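Local coordinates for protein 2-(hydroxymethyl)glutarate dehydrogenase (Eubacterium barkeri, PDB 3CKY) that reduces 2-formylglutarate to (S)-2-hydroxymethylglutarate with NADH as a homotetrameric beta-hydroxyacid dehydrogenase, a step in bacterial nicotinate fermentation, at residues Leu24-Phe33 against Gln46-Val57; Leu181-Leu192 against Ser216-Ile227. One frame throughout, in Å; residues are numbered along the deposited sequence.

Contact 1: residues Leu24-Phe33 against Gln46-Val57; sequences LKEGVTVYAF and QGAQACENNQKV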
# COMPACT_ATOMS: atom_id res chain seq x y z
N LEU A 24 -18.07 -37.91 22.87
CA LEU A 24 -18.43 -39.31 23.07
C LEU A 24 -18.01 -39.80 24.46
O LEU A 24 -18.72 -40.60 25.07
CB LEU A 24 -17.80 -40.19 21.99
CG LEU A 24 -18.42 -40.10 20.59
CD1 LEU A 24 -17.53 -40.77 19.56
CD2 LEU A 24 -19.81 -40.71 20.56
N LYS A 25 -16.88 -39.32 24.96
CA LYS A 25 -16.43 -39.69 26.30
C LYS A 25 -17.30 -39.10 27.41
O LYS A 25 -17.24 -39.57 28.54
CB LYS A 25 -14.96 -39.31 26.50
CG LYS A 25 -14.00 -40.26 25.80
CD LYS A 25 -12.55 -40.11 26.28
CE LYS A 25 -11.81 -39.02 25.53
NZ LYS A 25 -12.34 -37.66 25.83
N GLU A 26 -18.11 -38.08 27.10
CA GLU A 26 -19.11 -37.57 28.05
C GLU A 26 -20.46 -38.25 27.86
O GLU A 26 -21.45 -37.85 28.47
CB GLU A 26 -19.29 -36.06 27.90
CG GLU A 26 -18.03 -35.25 28.02
CD GLU A 26 -17.33 -35.43 29.36
OE1 GLU A 26 -18.01 -35.70 30.37
OE2 GLU A 26 -16.09 -35.27 29.39
N GLY A 27 -20.50 -39.27 27.00
CA GLY A 27 -21.73 -40.01 26.75
C GLY A 27 -22.76 -39.23 25.96
O GLY A 27 -23.95 -39.55 26.01
N VAL A 28 -22.33 -38.21 25.21
CA VAL A 28 -23.26 -37.47 24.36
C VAL A 28 -23.38 -38.20 23.03
O VAL A 28 -22.39 -38.72 22.49
CB VAL A 28 -22.84 -35.98 24.13
CG1 VAL A 28 -21.92 -35.47 25.24
CG2 VAL A 28 -22.20 -35.79 22.76
N THR A 29 -24.61 -38.27 22.51
CA THR A 29 -24.87 -38.92 21.23
C THR A 29 -24.31 -38.09 20.08
O THR A 29 -24.68 -36.92 19.92
CB THR A 29 -26.38 -39.12 21.00
OG1 THR A 29 -26.93 -39.92 22.06
CG2 THR A 29 -26.63 -39.80 19.66
N VAL A 30 -23.43 -38.70 19.28
CA VAL A 30 -22.75 -38.02 18.18
C VAL A 30 -23.00 -38.72 16.84
O VAL A 30 -22.62 -39.88 16.66
CB VAL A 30 -21.22 -37.94 18.42
CG1 VAL A 30 -20.51 -37.34 17.21
CG2 VAL A 30 -20.91 -37.14 19.68
N TYR A 31 -23.65 -38.02 15.92
CA TYR A 31 -23.78 -38.47 14.53
C TYR A 31 -22.67 -37.85 13.69
O TYR A 31 -22.18 -36.76 14.02
CB TYR A 31 -25.15 -38.07 13.95
CG TYR A 31 -26.32 -38.61 14.73
CD1 TYR A 31 -26.82 -39.88 14.47
CD2 TYR A 31 -26.92 -37.86 15.73
CE1 TYR A 31 -27.91 -40.39 15.19
CE2 TYR A 31 -28.01 -38.35 16.45
CZ TYR A 31 -28.49 -39.62 16.18
OH TYR A 31 -29.56 -40.09 16.89
N ALA A 32 -22.25 -38.52 12.63
CA ALA A 32 -21.10 -38.05 11.85
C ALA A 32 -21.06 -38.56 10.40
O ALA A 32 -21.41 -39.71 10.11
CB ALA A 32 -19.81 -38.41 12.56
N PHE A 33 -20.63 -37.67 9.50
CA PHE A 33 -20.29 -38.02 8.13
C PHE A 33 -19.05 -37.26 7.65
O PHE A 33 -18.81 -36.11 8.04
CB PHE A 33 -21.44 -37.73 7.17
CG PHE A 33 -21.06 -37.90 5.72
CD1 PHE A 33 -21.00 -39.16 5.14
CD2 PHE A 33 -20.73 -36.79 4.94
CE1 PHE A 33 -20.63 -39.32 3.81
CE2 PHE A 33 -20.36 -36.94 3.61
CZ PHE A 33 -20.31 -38.20 3.05
N GLN A 46 -15.30 -45.17 18.88
CA GLN A 46 -15.50 -44.52 20.18
C GLN A 46 -16.98 -44.29 20.52
O GLN A 46 -17.29 -43.71 21.56
CB GLN A 46 -14.72 -43.20 20.26
CG GLN A 46 -13.32 -43.34 20.86
CD GLN A 46 -12.39 -44.14 19.98
OE1 GLN A 46 -12.18 -43.80 18.81
NE2 GLN A 46 -11.81 -45.20 20.53
N GLY A 47 -17.88 -44.73 19.65
CA GLY A 47 -19.32 -44.70 19.92
C GLY A 47 -20.16 -43.79 19.04
O GLY A 47 -21.35 -43.62 19.28
N ALA A 48 -19.55 -43.21 18.01
CA ALA A 48 -20.27 -42.34 17.09
C ALA A 48 -21.21 -43.16 16.21
O ALA A 48 -20.93 -44.32 15.91
CB ALA A 48 -19.30 -41.56 16.22
N GLN A 49 -22.32 -42.55 15.81
CA GLN A 49 -23.25 -43.17 14.87
C GLN A 49 -23.01 -42.62 13.46
O GLN A 49 -23.25 -41.44 13.19
CB GLN A 49 -24.69 -42.95 15.31
CG GLN A 49 -25.07 -43.75 16.56
CD GLN A 49 -26.57 -43.83 16.80
OE1 GLN A 49 -27.06 -43.49 17.88
NE2 GLN A 49 -27.31 -44.27 15.79
N ALA A 50 -22.54 -43.48 12.56
CA ALA A 50 -22.22 -43.07 11.19
C ALA A 50 -23.48 -42.75 10.39
O ALA A 50 -24.54 -43.34 10.62
CB ALA A 50 -21.40 -44.15 10.49
N CYS A 51 -23.36 -41.80 9.47
CA CYS A 51 -24.45 -41.40 8.59
C CYS A 51 -24.00 -41.46 7.13
O CYS A 51 -22.81 -41.40 6.83
CB CYS A 51 -24.93 -39.98 8.93
SG CYS A 51 -25.59 -39.78 10.59
N GLU A 52 -24.98 -41.58 6.24
CA GLU A 52 -24.74 -41.77 4.81
C GLU A 52 -24.25 -40.49 4.12
O GLU A 52 -23.52 -40.55 3.13
CB GLU A 52 -26.03 -42.22 4.14
CG GLU A 52 -25.89 -42.79 2.75
CD GLU A 52 -27.24 -43.09 2.14
OE1 GLU A 52 -28.01 -42.14 1.91
OE2 GLU A 52 -27.53 -44.28 1.90
N ASN A 53 -24.68 -39.35 4.64
CA ASN A 53 -24.39 -38.05 4.02
C ASN A 53 -24.67 -36.90 4.98
O ASN A 53 -25.11 -37.12 6.11
CB ASN A 53 -25.23 -37.91 2.75
CG ASN A 53 -26.70 -38.14 2.99
OD1 ASN A 53 -27.30 -37.52 3.87
ND2 ASN A 53 -27.30 -39.04 2.21
N ASN A 54 -24.41 -35.67 4.53
CA ASN A 54 -24.64 -34.46 5.34
C ASN A 54 -26.08 -34.27 5.79
O ASN A 54 -26.35 -33.92 6.93
CB ASN A 54 -24.21 -33.21 4.57
CG ASN A 54 -22.71 -33.12 4.35
OD1 ASN A 54 -21.92 -33.76 5.05
ND2 ASN A 54 -22.30 -32.33 3.37
N GLN A 55 -27.02 -34.49 4.87
CA GLN A 55 -28.44 -34.37 5.18
C GLN A 55 -28.86 -35.31 6.30
O GLN A 55 -29.60 -34.91 7.21
CB GLN A 55 -29.27 -34.65 3.93
CG GLN A 55 -29.08 -33.64 2.83
CD GLN A 55 -30.14 -33.75 1.76
OE1 GLN A 55 -30.50 -34.85 1.33
NE2 GLN A 55 -30.66 -32.60 1.33
N LYS A 56 -28.39 -36.56 6.24
CA LYS A 56 -28.66 -37.56 7.27
C LYS A 56 -28.23 -37.06 8.65
O LYS A 56 -28.99 -37.15 9.61
CB LYS A 56 -27.95 -38.87 6.95
CG LYS A 56 -28.57 -39.67 5.81
CD LYS A 56 -29.56 -40.71 6.32
CE LYS A 56 -28.87 -42.03 6.71
NZ LYS A 56 -27.96 -41.91 7.88
N VAL A 57 -27.01 -36.53 8.74
CA VAL A 57 -26.52 -35.95 9.98
C VAL A 57 -27.43 -34.80 10.41
O VAL A 57 -27.84 -34.71 11.57
CB VAL A 57 -25.07 -35.43 9.86
CG1 VAL A 57 -24.60 -34.81 11.17
CG2 VAL A 57 -24.13 -36.56 9.43

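Contact 2: residues Leu181-Leu192 against Ser216-Ile227; sequences LGCNMASLAEAL and SYAMEAKMEKFI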
# COMPACT_ATOMS: atom_id res chain seq x y z
N LEU A 181 -1.09 -10.66 13.98
CA LEU A 181 0.01 -11.61 13.84
C LEU A 181 0.75 -11.43 12.51
O LEU A 181 1.98 -11.35 12.47
CB LEU A 181 -0.50 -13.06 13.93
CG LEU A 181 0.53 -14.19 13.75
CD1 LEU A 181 1.71 -14.05 14.77
CD2 LEU A 181 -0.14 -15.56 13.88
N GLY A 182 -0.01 -11.39 11.41
CA GLY A 182 0.55 -11.21 10.08
C GLY A 182 1.28 -9.89 9.89
O GLY A 182 2.40 -9.88 9.37
N CYS A 183 0.66 -8.80 10.31
CA CYS A 183 1.29 -7.49 10.24
C CYS A 183 2.59 -7.43 11.07
O CYS A 183 3.60 -6.91 10.60
CB CYS A 183 0.34 -6.40 10.73
SG CYS A 183 -1.04 -6.01 9.61
N ASN A 184 2.53 -7.96 12.28
CA ASN A 184 3.65 -7.89 13.20
C ASN A 184 4.83 -8.67 12.64
O ASN A 184 5.97 -8.24 12.75
CB ASN A 184 3.25 -8.43 14.59
CG ASN A 184 2.24 -7.55 15.29
OD1 ASN A 184 1.97 -6.42 14.88
ND2 ASN A 184 1.67 -8.06 16.37
N MET A 185 4.54 -9.79 11.99
CA MET A 185 5.57 -10.60 11.36
C MET A 185 6.18 -9.90 10.15
O MET A 185 7.40 -9.83 10.00
CB MET A 185 5.02 -11.95 10.96
CG MET A 185 6.04 -12.88 10.24
SD MET A 185 7.41 -13.45 11.28
CE MET A 185 8.83 -12.63 10.54
N ALA A 186 5.33 -9.37 9.28
CA ALA A 186 5.80 -8.61 8.13
C ALA A 186 6.73 -7.45 8.56
O ALA A 186 7.77 -7.21 7.95
CB ALA A 186 4.60 -8.08 7.30
N SER A 187 6.35 -6.74 9.62
CA SER A 187 7.17 -5.65 10.14
C SER A 187 8.50 -6.17 10.69
O SER A 187 9.56 -5.60 10.45
CB SER A 187 6.41 -4.90 11.24
OG SER A 187 5.19 -4.36 10.78
N LEU A 188 8.43 -7.28 11.42
CA LEU A 188 9.62 -7.92 11.98
C LEU A 188 10.62 -8.32 10.88
O LEU A 188 11.84 -8.12 11.02
CB LEU A 188 9.21 -9.14 12.81
CG LEU A 188 10.33 -9.84 13.59
CD1 LEU A 188 11.00 -8.88 14.61
CD2 LEU A 188 9.81 -11.10 14.27
N ALA A 189 10.09 -8.87 9.80
CA ALA A 189 10.92 -9.34 8.69
C ALA A 189 11.89 -8.26 8.18
O ALA A 189 13.13 -8.49 8.13
CB ALA A 189 10.04 -9.84 7.56
N GLU A 190 11.34 -7.11 7.79
CA GLU A 190 12.15 -6.01 7.26
C GLU A 190 13.05 -5.39 8.34
O GLU A 190 14.19 -5.00 8.06
CB GLU A 190 11.28 -4.95 6.57
CG GLU A 190 10.39 -4.12 7.52
CD GLU A 190 9.41 -3.22 6.78
OE1 GLU A 190 9.33 -2.01 7.10
OE2 GLU A 190 8.71 -3.73 5.88
N ALA A 191 12.53 -5.33 9.58
CA ALA A 191 13.29 -4.80 10.72
C ALA A 191 14.57 -5.57 11.01
O ALA A 191 15.62 -4.97 11.29
CB ALA A 191 12.41 -4.79 11.97
N LEU A 192 14.47 -6.89 10.97
CA LEU A 192 15.61 -7.75 11.26
C LEU A 192 16.68 -7.65 10.17
O LEU A 192 17.87 -7.60 10.45
CB LEU A 192 15.16 -9.20 11.42
CG LEU A 192 14.35 -9.51 12.69
CD1 LEU A 192 13.91 -10.97 12.68
CD2 LEU A 192 15.15 -9.19 13.95
N SER A 216 6.75 -8.42 20.29
CA SER A 216 5.45 -8.94 19.95
C SER A 216 5.49 -10.44 20.12
O SER A 216 6.56 -11.03 20.18
CB SER A 216 5.07 -8.57 18.52
OG SER A 216 5.96 -9.15 17.56
N TYR A 217 4.32 -11.07 20.19
CA TYR A 217 4.26 -12.52 20.19
C TYR A 217 4.87 -13.09 18.90
O TYR A 217 5.58 -14.08 18.94
CB TYR A 217 2.82 -13.01 20.38
CG TYR A 217 2.73 -14.48 20.26
CD1 TYR A 217 3.04 -15.31 21.33
CD2 TYR A 217 2.40 -15.07 19.05
CE1 TYR A 217 3.00 -16.70 21.20
CE2 TYR A 217 2.35 -16.45 18.92
CZ TYR A 217 2.64 -17.24 20.00
OH TYR A 217 2.59 -18.59 19.86
N ALA A 218 4.58 -12.46 17.76
CA ALA A 218 5.22 -12.83 16.48
C ALA A 218 6.73 -13.03 16.62
O ALA A 218 7.27 -14.07 16.24
CB ALA A 218 4.93 -11.80 15.42
N MET A 219 7.41 -12.05 17.20
CA MET A 219 8.84 -12.17 17.41
C MET A 219 9.17 -13.30 18.40
O MET A 219 10.10 -14.08 18.16
CB MET A 219 9.41 -10.85 17.91
CG MET A 219 10.90 -10.93 18.18
SD MET A 219 11.61 -9.34 18.53
CE MET A 219 13.35 -9.74 18.53
N GLU A 220 8.42 -13.40 19.50
CA GLU A 220 8.69 -14.43 20.50
C GLU A 220 8.55 -15.83 19.93
O GLU A 220 9.39 -16.68 20.14
CB GLU A 220 7.76 -14.27 21.70
CG GLU A 220 8.17 -13.12 22.63
CD GLU A 220 6.99 -12.29 23.12
OE1 GLU A 220 5.96 -12.90 23.51
OE2 GLU A 220 7.12 -11.03 23.10
N ALA A 221 7.49 -16.04 19.16
CA ALA A 221 7.21 -17.35 18.59
C ALA A 221 8.18 -17.77 17.48
O ALA A 221 8.54 -18.95 17.38
CB ALA A 221 5.78 -17.40 18.07
N LYS A 222 8.61 -16.82 16.66
CA LYS A 222 9.28 -17.16 15.41
C LYS A 222 10.80 -16.98 15.41
O LYS A 222 11.50 -17.72 14.75
CB LYS A 222 8.67 -16.36 14.26
CG LYS A 222 7.14 -16.52 14.11
CD LYS A 222 6.72 -17.97 13.97
CE LYS A 222 5.22 -18.09 13.72
NZ LYS A 222 4.80 -19.53 13.64
N MET A 223 11.29 -15.99 16.15
CA MET A 223 12.68 -15.57 16.03
C MET A 223 13.69 -16.70 16.25
O MET A 223 14.49 -17.04 15.40
CB MET A 223 12.93 -14.42 17.02
CG MET A 223 14.34 -13.87 17.03
SD MET A 223 14.66 -13.01 15.51
CE MET A 223 16.27 -12.24 15.88
N GLU A 224 13.63 -17.31 17.41
CA GLU A 224 14.58 -18.33 17.76
C GLU A 224 14.29 -19.66 17.05
O GLU A 224 15.19 -20.26 16.46
CB GLU A 224 14.56 -18.51 19.27
CG GLU A 224 15.75 -19.27 19.80
CD GLU A 224 15.88 -19.15 21.31
OE1 GLU A 224 15.69 -18.00 21.83
OE2 GLU A 224 16.18 -20.20 21.95
N LYS A 225 13.03 -20.08 17.06
CA LYS A 225 12.68 -21.40 16.54
C LYS A 225 12.82 -21.54 15.01
O LYS A 225 13.22 -22.61 14.54
CB LYS A 225 11.26 -21.78 16.95
CG LYS A 225 10.89 -23.22 16.60
CD LYS A 225 9.48 -23.58 17.05
CE LYS A 225 9.08 -24.96 16.50
NZ LYS A 225 7.63 -25.28 16.74
N PHE A 226 12.47 -20.49 14.27
CA PHE A 226 12.42 -20.55 12.81
C PHE A 226 13.47 -19.68 12.13
O PHE A 226 14.22 -20.17 11.29
CB PHE A 226 11.03 -20.16 12.29
CG PHE A 226 9.93 -21.06 12.77
CD1 PHE A 226 9.61 -22.23 12.08
CD2 PHE A 226 9.21 -20.75 13.92
CE1 PHE A 226 8.59 -23.07 12.53
CE2 PHE A 226 8.18 -21.59 14.37
CZ PHE A 226 7.87 -22.75 13.67
N ILE A 227 13.49 -18.40 12.46
CA ILE A 227 14.33 -17.44 11.78
C ILE A 227 15.79 -17.73 12.09
O ILE A 227 16.57 -17.97 11.18
CB ILE A 227 13.97 -15.96 12.16
CG1 ILE A 227 12.56 -15.61 11.65
CG2 ILE A 227 14.97 -14.97 11.59
CD1 ILE A 227 11.99 -14.29 12.24
O HOH W 1 2.06 -10.47 17.69

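Contact 1: residues Leu24-Phe33 against Gln46-Val57
A chi1 of 172° turns the Phe33 side chain away from its own amide nitrogen and sets the ring against Asn53, in the turn after strand 49-50. Tyr31, two residues earlier, has its CG beside the backbone N instead (chi1 -58°), which lays its ring alongside Gln49. The setting is the outer end of the Rossmann fold: strands 29-33 and 49-50 run parallel, joined through helix 37-44 in a beta-alpha-beta crossover, with strand 49-50 outermost in the sheet within this chain.

Three backbone bonds zip the strands together. Gln49 N gives to Val30 O at 2.8 Å in a nearly straight bond, Ala32 N to Gln49 O, and Cys51 N to Ala32 O. Tyr31 and Gln49, paired in register, send their side chains to one face of the sheet and point the same way, CD1 of Tyr31 resting 3.8 Å from CB of Gln49. The sulfur of Cys51 sits obliquely to that tyrosine ring and packs on Tyr31 CB. On the face bearing Ala32 and Ala50, the latter meets Val40 and Val44 of helix 37-44.

Before the strands, Leu24, in the last turn of helix 16-25, drives its two methyls onto the chain at Gln46-Ala48; CD2 lies 3.5 Å from Gly47 C. Gly47 ends helix 37-44 in a Schellman motif; at its phi of 115° a CB would be jammed against Gln46 O, which calls for glycine.

At the other end, CA of Asn53 stands over the Phe33 ring face in a CH-pi contact, 3.7 Å from the centroid, while Asn53 OD1 N-caps the next helix by accepting from Lys56 N. Val57 CG2 packs on Phe33 CB at 3.7 Å, and Asn54 OD1 meets the ring edge 3.3 Å from CD2.

Contact 2: residues Leu181-Leu192 against Ser216-Ile227
Leu188 and Met219 cross at about a right angle where helix 181-192 packs on helix 217-227 in the all-helical C-terminal domain of this HIBADH-related enzyme. The two segment axes pass 8.9 Å apart at a crossing angle of -59°, and the interface is almost wholly apolar. CG of Leu188 lies anti to the backbone N (chi1 -174°), which carries CD2 across to within 3.5 Å of Met219 CA; CD1 touches that extended chain further out, near Met219 SD. Cut back to an alanine, this position would probably lose both methyls from Met219 and open a gap between the two helices.

One turn further on, Leu192 meets two partners tip to tip. Its CD1 reaches Met223 SD at 3.6 Å and also the CD1 of Ile227, and Met185 CE meets Ile227 CD1 tip to tip at 4.0 Å. The side chains of Met185 and Lys222 cross at about a right angle, SD of Met185 over CG of Lys222, whose NZ goes on to a salt bridge with Asp281.

Toward the start of both segments the small Ala218 allows close approach: its CB rests on Asn184 CB at 3.9 Å and on CD1 of Leu181, which also touches the Tyr217 ring at its edge. Glu190 turns from this interface to bond Thr262 and Met261 N of a second subunit. Ser216 N-caps helix 217-227, its OG accepting from Met219 N. A water bridges the helices here, accepting from Asn184 ND2 at 2.8 Å and from Ala218 N at 3.2 Å.

Overall arrangement
Contact 1 and contact 2 belong to the two halves of the enzyme: the first to the Rossmann-type NAD-binding domain, the second to the helical C-terminal domain. Their centres lie about 41 Å apart on opposite sides of the chain's centre, and their nearest atoms are about 25 Å apart. Contact 1 borders the probable cofactor site, since the nearest side-chain atoms of Asn54 and Ile10, a likely NAD-binding residue, are about 3 Å apart. Contact 2 includes the helix that carries Lys174, the probable active-site lysine, whose side chain is about 9 Å from that of Leu181 at the nearest atoms; it also faces the subunit interface, whereas contact 1 meets no other chain.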